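Beta-lactamase (Sphaerobacter thermophilus, PDB 4EWF) probably hydrolyses the lactam amide of beta-lactams to give substituted beta-amino acids, as a member of the class A beta-lactamase family. Local coordinates at residues S52-P57 / R146-R151; A173-R178 / T236-V241; G177-A180 / S184-A187. All coordinates share one frame; numbering follows the deposited sequence. Where two conformers were deposited one is given.

Contact 1 (S52-P57 / R146-R151); sequences STVKIP and RKMKGR
Met148, a selenomethionine in this crystal, carries the whole contact from its side, bending its chain over Val54, in a 3-10 turn, and Lys55, where the chain runs on into helix 55-67. Its terminal CE rests on Val54 CG1 at 3.8 Å. One bond further back, Met148 SE lies 3.9 Å from Lys55 CE, and Met148 CG is 4.0 Å from that same CE, so the heavier part of the side chain covers the aliphatic end of the lysine just short of NZ. The bend at chi2 (-60°) and chi3 (117°) turns CE from the lysine towards the valine. Lys55, by contrast, runs extended beyond CG, and this straight course carries its end across the selenium at a slant, towards Ser52.

Ser52 and Lys55 are spaced as in the SxxK motif of serine beta-lactamases, where the serine is the nucleophile; that role is probable here. Lys55 NZ bonds to Ser113 OG and to Asn115 OD1, while Ser52 OG bonds to Ser113 OG and to a sulfate ion, probably from the crystallisation liquor, which may mark an anion-binding pocket. Around this first shell, Thr118 touches both Lys55 and Met148, and Asn119 accepts the backbone N-H of Met148 through OD1, fixing the loop beside helix 115-125.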
loop_
_atom_site.group_PDB
_atom_site.type_symbol
_atom_site.label_atom_id
_atom_site.label_comp_id
_atom_site.label_asym_id
_atom_site.label_seq_id
_atom_site.Cartn_x
_atom_site.Cartn_y
_atom_site.Cartn_z
ATOM N N SER A 52 6.237 -4.397 0.218
ATOM C CA SER A 52 4.937 -4.885 0.668
ATOM C C SER A 52 3.690 -4.199 0.089
ATOM O O SER A 52 2.581 -4.627 0.390
ATOM C CB SER A 52 4.870 -4.833 2.198
ATOM O OG SER A 52 5.730 -5.813 2.736
ATOM N N THR A 53 3.844 -3.144 -0.714
ATOM C CA THR A 53 2.651 -2.460 -1.216
ATOM C C THR A 53 1.879 -3.384 -2.147
ATOM O O THR A 53 0.677 -3.231 -2.326
ATOM C CB THR A 53 2.964 -1.143 -1.958
ATOM O OG1 THR A 53 3.739 -1.419 -3.136
ATOM C CG2 THR A 53 3.711 -0.187 -1.053
ATOM N N VAL A 54 2.568 -4.375 -2.702
ATOM C CA VAL A 54 1.928 -5.312 -3.630
ATOM C C VAL A 54 0.887 -6.202 -2.926
ATOM O O VAL A 54 0.130 -6.936 -3.565
ATOM C CB VAL A 54 2.995 -6.163 -4.388
ATOM C CG1 VAL A 54 3.631 -7.184 -3.463
ATOM C CG2 VAL A 54 2.382 -6.810 -5.652
ATOM N N LYS A 55 0.832 -6.121 -1.606
ATOM C CA LYS A 55 -0.203 -6.844 -0.886
ATOM C C LYS A 55 -1.595 -6.257 -1.138
ATOM O O LYS A 55 -2.604 -6.889 -0.828
ATOM C CB LYS A 55 0.146 -6.921 0.603
ATOM C CG LYS A 55 1.454 -7.682 0.804
ATOM C CD LYS A 55 1.953 -7.676 2.256
ATOM C CE LYS A 55 3.314 -8.376 2.326
ATOM N NZ LYS A 55 3.801 -8.488 3.733
ATOM N N ILE A 56 -1.653 -5.066 -1.735
ATOM C CA ILE A 56 -2.941 -4.470 -2.073
ATOM C C ILE A 56 -3.632 -5.245 -3.191
ATOM O O ILE A 56 -4.724 -5.762 -3.002
ATOM C CB ILE A 56 -2.814 -2.974 -2.440
ATOM C CG1 ILE A 56 -2.512 -2.140 -1.184
ATOM C CG2 ILE A 56 -4.100 -2.469 -3.135
ATOM C CD1 ILE A 56 -2.132 -0.677 -1.506
ATOM N N PRO A 57 -2.997 -5.338 -4.369
ATOM C CA PRO A 57 -3.663 -6.124 -5.409
ATOM C C PRO A 57 -3.844 -7.591 -5.013
ATOM O O PRO A 57 -4.769 -8.216 -5.504
ATOM C CB PRO A 57 -2.723 -5.990 -6.619
ATOM C CG PRO A 57 -1.419 -5.548 -6.058
ATOM C CD PRO A 57 -1.754 -4.709 -4.851
ATOM N N ARG A 146 7.079 -12.629 -7.255
ATOM C CA ARG A 146 7.984 -13.142 -6.218
ATOM C C ARG A 146 7.306 -13.157 -4.837
ATOM O O ARG A 146 6.784 -12.126 -4.391
ATOM C CB ARG A 146 9.248 -12.267 -6.196
ATOM C CG ARG A 146 10.265 -12.523 -5.081
ATOM C CD ARG A 146 11.425 -11.524 -5.215
ATOM N NE ARG A 146 12.175 -11.300 -3.978
ATOM C CZ ARG A 146 13.320 -11.902 -3.684
ATOM N NH1 ARG A 146 13.845 -12.774 -4.534
ATOM N NH2 ARG A 146 13.938 -11.634 -2.541
ATOM N N LYS A 147 7.304 -14.315 -4.167
ATOM C CA LYS A 147 6.751 -14.415 -2.815
ATOM C C LYS A 147 7.565 -13.542 -1.875
ATOM O O LYS A 147 8.655 -13.070 -2.230
ATOM C CB LYS A 147 6.806 -15.867 -2.311
ATOM C CG LYS A 147 5.649 -16.756 -2.778
ATOM C CD LYS A 147 5.714 -18.120 -2.096
ATOM C CE LYS A 147 4.460 -18.954 -2.317
ATOM N NZ LYS A 147 4.667 -20.367 -1.834
HETATM N N MSE A 148 7.043 -13.333 -0.674
HETATM C CA MSE A 148 7.715 -12.475 0.290
HETATM C C MSE A 148 8.899 -13.206 0.911
HETATM O O MSE A 148 8.764 -14.354 1.334
HETATM C CB MSE A 148 6.739 -12.023 1.377
HETATM C CG MSE A 148 5.532 -11.323 0.833
HETATM SE SE MSE A 148 5.953 -9.696 -0.186
HETATM C CE MSE A 148 5.273 -10.279 -1.902
ATOM N N LYS A 149 10.055 -12.542 0.938
ATOM C CA LYS A 149 11.261 -13.111 1.549
ATOM C C LYS A 149 11.919 -12.177 2.569
ATOM O O LYS A 149 12.871 -12.562 3.233
ATOM C CB LYS A 149 12.272 -13.507 0.470
ATOM C CG LYS A 149 11.767 -14.597 -0.455
ATOM C CD LYS A 149 12.512 -14.606 -1.775
ATOM C CE LYS A 149 11.784 -15.466 -2.806
ATOM N NZ LYS A 149 11.640 -16.886 -2.366
ATOM N N GLY A 150 11.415 -10.951 2.677
ATOM C CA GLY A 150 11.996 -9.959 3.570
ATOM C C GLY A 150 13.242 -9.249 3.041
ATOM O O GLY A 150 13.914 -8.528 3.778
ATOM N N ARG A 151 13.563 -9.451 1.767
ATOM C CA ARG A 151 14.751 -8.828 1.182
ATOM C C ARG A 151 14.504 -8.495 -0.283
ATOM O O ARG A 151 13.625 -9.091 -0.920
ATOM C CB ARG A 151 15.973 -9.739 1.327
ATOM C CG ARG A 151 15.784 -11.118 0.718
ATOM C CD ARG A 151 17.074 -11.915 0.769
ATOM N NE ARG A 151 16.834 -13.332 1.039
ATOM C CZ ARG A 151 16.589 -14.247 0.103
ATOM N NH1 ARG A 151 16.384 -15.514 0.450
ATOM N NH2 ARG A 151 16.548 -13.897 -1.177
#

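Contact 2 (A173-R178 / T236-V241); sequences ALLEGR and TLVVAV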
loop_
_atom_site.group_PDB
_atom_site.type_symbol
_atom_site.label_atom_id
_atom_site.label_comp_id
_atom_site.label_asym_id
_atom_site.label_seq_id
_atom_site.Cartn_x
_atom_site.Cartn_y
_atom_site.Cartn_z
ATOM N N ALA A 173 -9.544 2.682 -7.518
ATOM C CA ALA A 173 -10.484 1.618 -7.834
ATOM C C ALA A 173 -11.233 1.176 -6.570
ATOM O O ALA A 173 -12.437 0.936 -6.614
ATOM C CB ALA A 173 -9.764 0.431 -8.493
ATOM N N LEU A 174 -10.522 1.072 -5.449
ATOM C CA LEU A 174 -11.180 0.696 -4.195
ATOM C C LEU A 174 -12.195 1.758 -3.787
ATOM O O LEU A 174 -13.324 1.440 -3.433
ATOM C CB LEU A 174 -10.161 0.486 -3.071
ATOM C CG LEU A 174 -9.257 -0.751 -3.192
ATOM C CD1 LEU A 174 -8.133 -0.711 -2.165
ATOM C CD2 LEU A 174 -10.067 -2.035 -3.030
ATOM N N LEU A 175 -11.782 3.024 -3.833
ATOM C CA LEU A 175 -12.651 4.130 -3.421
ATOM C C LEU A 175 -13.904 4.272 -4.293
ATOM O O LEU A 175 -14.926 4.782 -3.842
ATOM C CB LEU A 175 -11.865 5.449 -3.433
ATOM C CG LEU A 175 -10.754 5.548 -2.383
ATOM C CD1 LEU A 175 -9.877 6.754 -2.642
ATOM C CD2 LEU A 175 -11.368 5.637 -0.994
ATOM N N GLU A 176 -13.820 3.831 -5.543
ATOM C CA GLU A 176 -14.921 4.005 -6.479
ATOM C C GLU A 176 -15.765 2.744 -6.626
ATOM O O GLU A 176 -16.714 2.724 -7.401
ATOM C CB GLU A 176 -14.386 4.454 -7.846
ATOM C CG GLU A 176 -13.666 5.805 -7.807
ATOM C CD GLU A 176 -12.889 6.118 -9.092
ATOM O OE1 GLU A 176 -12.110 7.095 -9.096
ATOM O OE2 GLU A 176 -13.053 5.391 -10.094
ATOM N N GLY A 177 -15.419 1.690 -5.885
ATOM C CA GLY A 177 -16.175 0.449 -5.946
ATOM C C GLY A 177 -15.980 -0.303 -7.253
ATOM O O GLY A 177 -16.830 -1.100 -7.655
ATOM N N ARG A 178 -14.846 -0.059 -7.906
ATOM C CA ARG A 178 -14.520 -0.693 -9.176
ATOM C C ARG A 178 -13.578 -1.889 -9.041
ATOM O O ARG A 178 -13.492 -2.711 -9.960
ATOM C CB ARG A 178 -13.895 0.325 -10.138
ATOM C CG ARG A 178 -14.897 1.185 -10.893
ATOM C CD ARG A 178 -14.204 2.006 -11.978
ATOM N NE ARG A 178 -13.217 2.928 -11.417
ATOM C CZ ARG A 178 -11.901 2.722 -11.411
ATOM N NH1 ARG A 178 -11.388 1.621 -11.953
ATOM N NH2 ARG A 178 -11.095 3.628 -10.868
ATOM N N THR A 236 -11.607 13.209 -0.335
ATOM C CA THR A 236 -10.578 12.184 -0.142
ATOM C C THR A 236 -9.312 12.452 -0.949
ATOM O O THR A 236 -9.377 12.761 -2.136
ATOM C CB THR A 236 -11.109 10.779 -0.506
ATOM O OG1 THR A 236 -12.171 10.431 0.384
ATOM C CG2 THR A 236 -9.999 9.732 -0.383
ATOM N N LEU A 237 -8.167 12.321 -0.288
ATOM C CA LEU A 237 -6.876 12.454 -0.926
ATOM C C LEU A 237 -6.290 11.065 -1.224
ATOM O O LEU A 237 -6.198 10.223 -0.329
ATOM C CB LEU A 237 -5.926 13.202 0.014
ATOM C CG LEU A 237 -4.557 13.524 -0.575
ATOM C CD1 LEU A 237 -4.716 14.680 -1.555
ATOM C CD2 LEU A 237 -3.574 13.884 0.520
ATOM N N VAL A 238 -5.886 10.817 -2.467
ATOM C CA VAL A 238 -5.184 9.560 -2.762
ATOM C C VAL A 238 -3.681 9.804 -2.778
ATOM O O VAL A 238 -3.213 10.734 -3.420
ATOM C CB VAL A 238 -5.625 8.953 -4.110
ATOM C CG1 VAL A 238 -4.788 7.735 -4.452
ATOM C CG2 VAL A 238 -7.117 8.601 -4.072
ATOM N N VAL A 239 -2.929 8.959 -2.076
ATOM C CA VAL A 239 -1.493 9.151 -1.930
ATOM C C VAL A 239 -0.693 7.873 -2.211
ATOM O O VAL A 239 -0.837 6.876 -1.517
ATOM C CB VAL A 239 -1.151 9.647 -0.507
ATOM C CG1 VAL A 239 0.378 9.763 -0.326
ATOM C CG2 VAL A 239 -1.863 10.970 -0.236
ATOM N N ALA A 240 0.148 7.914 -3.232
ATOM C CA ALA A 240 1.053 6.799 -3.503
ATOM C C ALA A 240 2.486 7.339 -3.574
ATOM O O ALA A 240 2.860 8.022 -4.526
ATOM C CB ALA A 240 0.655 6.091 -4.810
ATOM N N VAL A 241 3.269 7.080 -2.537
ATOM C CA VAL A 241 4.638 7.579 -2.496
ATOM C C VAL A 241 5.607 6.427 -2.328
ATOM O O VAL A 241 5.445 5.598 -1.438
ATOM C CB VAL A 241 4.827 8.578 -1.342
ATOM C CG1 VAL A 241 6.278 9.050 -1.256
ATOM C CG2 VAL A 241 3.885 9.761 -1.543
#
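Leu175, in the last turn of helix 164-175, faces strand 235-244, its CA 8.9 Å from the CA of Thr236, the nearest pair of the two backbones. Just beyond, Gly177 takes a positive phi (71°) and the chain ends the helix in a Schellman motif: Arg178 N bonds back to Ala173 O at 2.9 Å and Gly177 N to Leu174 O at 3.2 Å.

A single methyl spans the gap. Leu175 CD1 meets Val238 CG2 at 3.6 Å and Thr236 CG2 at 3.7 Å, tip to tip with the threonine but passing the valine side chain antiparallel to it. Thr236 and Val238 alternate with Leu237 along the strand, so both point towards the helix, whereas Leu237 packs on helix 249-266 across the sheet. This is the layered alpha-beta-alpha build of the class A fold, with helices covering either face of the antiparallel sheet. Placing Thr236 CG2 opposite its own backbone N (OG1 at chi1 -64°) presents the methyl to the leucine, while OG1 is engaged by Thr231 OG1 on strand 223-232. Next to the Schellman turn Arg178 forms a salt bridge with Glu176, NE (2.8 Å) and NH2 (2.7 Å) both bonded side-on to Glu176 OE2, NE nearly along its C-O axis and NH2 from above the carboxylate plane.

Contact 3 (G177-A180 / S184-A187); sequences GRAA and SCTA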
loop_
_atom_site.group_PDB
_atom_site.type_symbol
_atom_site.label_atom_id
_atom_site.label_comp_id
_atom_site.label_asym_id
_atom_site.label_seq_id
_atom_site.Cartn_x
_atom_site.Cartn_y
_atom_site.Cartn_z
ATOM N N GLY A 177 -15.419 1.690 -5.885
ATOM C CA GLY A 177 -16.175 0.449 -5.946
ATOM C C GLY A 177 -15.980 -0.303 -7.253
ATOM O O GLY A 177 -16.830 -1.100 -7.655
ATOM N N ARG A 178 -14.846 -0.059 -7.906
ATOM C CA ARG A 178 -14.520 -0.693 -9.176
ATOM C C ARG A 178 -13.578 -1.889 -9.041
ATOM O O ARG A 178 -13.492 -2.711 -9.960
ATOM C CB ARG A 178 -13.895 0.325 -10.138
ATOM C CG ARG A 178 -14.897 1.185 -10.893
ATOM C CD ARG A 178 -14.204 2.006 -11.978
ATOM N NE ARG A 178 -13.217 2.928 -11.417
ATOM C CZ ARG A 178 -11.901 2.722 -11.411
ATOM N NH1 ARG A 178 -11.388 1.621 -11.953
ATOM N NH2 ARG A 178 -11.095 3.628 -10.868
ATOM N N ALA A 179 -12.871 -1.983 -7.913
ATOM C CA ALA A 179 -11.833 -3.006 -7.752
ATOM C C ALA A 179 -12.411 -4.407 -7.595
ATOM O O ALA A 179 -11.773 -5.393 -7.963
ATOM C CB ALA A 179 -10.908 -2.672 -6.572
ATOM N N ALA A 180 -13.614 -4.479 -7.030
ATOM C CA ALA A 180 -14.333 -5.733 -6.804
ATOM C C ALA A 180 -15.789 -5.331 -6.577
ATOM O O ALA A 180 -16.177 -4.225 -6.956
ATOM C CB ALA A 180 -13.759 -6.481 -5.587
ATOM N N SER A 184 -17.137 -5.741 -1.143
ATOM C CA SER A 184 -15.737 -6.085 -0.970
ATOM C C SER A 184 -14.849 -4.838 -0.918
ATOM O O SER A 184 -13.944 -4.742 -0.085
ATOM C CB SER A 184 -15.296 -7.072 -2.050
ATOM O OG SER A 184 -15.933 -8.325 -1.849
ATOM N N CYS A 185 -15.111 -3.866 -1.784
ATOM C CA CYS A 185 -14.350 -2.617 -1.706
ATOM C C CYS A 185 -14.496 -1.951 -0.335
ATOM O O CYS A 185 -13.527 -1.464 0.239
ATOM C CB CYS A 185 -14.744 -1.651 -2.825
ATOM S SG CYS A 185 -14.244 -2.241 -4.463
ATOM N N THR A 186 -15.711 -1.944 0.196
ATOM C CA THR A 186 -15.922 -1.396 1.529
ATOM C C THR A 186 -15.135 -2.178 2.584
ATOM O O THR A 186 -14.496 -1.583 3.442
ATOM C CB THR A 186 -17.407 -1.376 1.879
ATOM O OG1 THR A 186 -18.080 -0.560 0.918
ATOM C CG2 THR A 186 -17.614 -0.809 3.275
ATOM N N ALA A 187 -15.165 -3.506 2.515
ATOM C CA ALA A 187 -14.385 -4.320 3.454
ATOM C C ALA A 187 -12.872 -4.125 3.298
ATOM O O ALA A 187 -12.120 -4.202 4.275
ATOM C CB ALA A 187 -14.739 -5.799 3.315
#
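Sulfur against backbone accounts for most of this contact: the thiol of Cys185, on helix 182-192, reaches into the bend of residues 177-180. Cys185 SG lies 3.5 Å from Ala180 N, 3.7 Å from Ala179 N and 3.6 Å from Gly177 CA, with Arg178 N a little farther off. The chain thus curls about the sulfur through four successive residues. A chi1 of -68° sets SG opposite the carbonyl carbon of Cys185 and beside its backbone N, directing it from the helix into this curve, while Cys185 CB also approaches Gly177 CA at 4.0 Å.

Contacts between apolar side chains are lighter. Ala179 CB touches Cys185 SG at 4.0 Å, and at the next residue Ala180 CB sits 3.9 Å from Ser184 CB, so the small methyls fill in beside the sulfur and the serine methylene. Ala179 also packs on Ile60, and Ser184 on Tyr63, both on helix 55-67. The two segments belong to the short connection between the consecutive helices 164-175 and 182-192: Gly177, with its positive phi, closes the first in a Schellman motif, and only a few residues later the second begins, its flank backing onto the loop that has just left the preceding helix.

Polar groups on both sides find partners beyond the two segments. Ser184 OG bonds to Asp67 OD1 at the end of helix 55-67, and it is CB, not OG, that meets Ala180. Ala179 O accepts from Arg64 NE, on that same helix, and Ser184 N bonds to Ser181 OG.

From the N terminus, residues 52-57, leading into helix 55-67, are met 89 residues later by the loop 146-151, so contact 1 closes a long loop, nearly half helical, before the other two begin. The chain then enters helix 164-175, whose end starts both remaining contacts, with Gly177 and Arg178 shared. Contact 3 closes at once, within a few residues, onto helix 182-192; contact 2 stays open through two further strands until strand 235-244, so the short loop lies within the long one. Contacts 2 and 3 touch, as Leu174 packs on Ala179 and Cys185. The centre of contact 1 is about 20 Å from that of contact 2 and 21 Å from that of contact 3, and helix 55-67 runs from it towards contact 3.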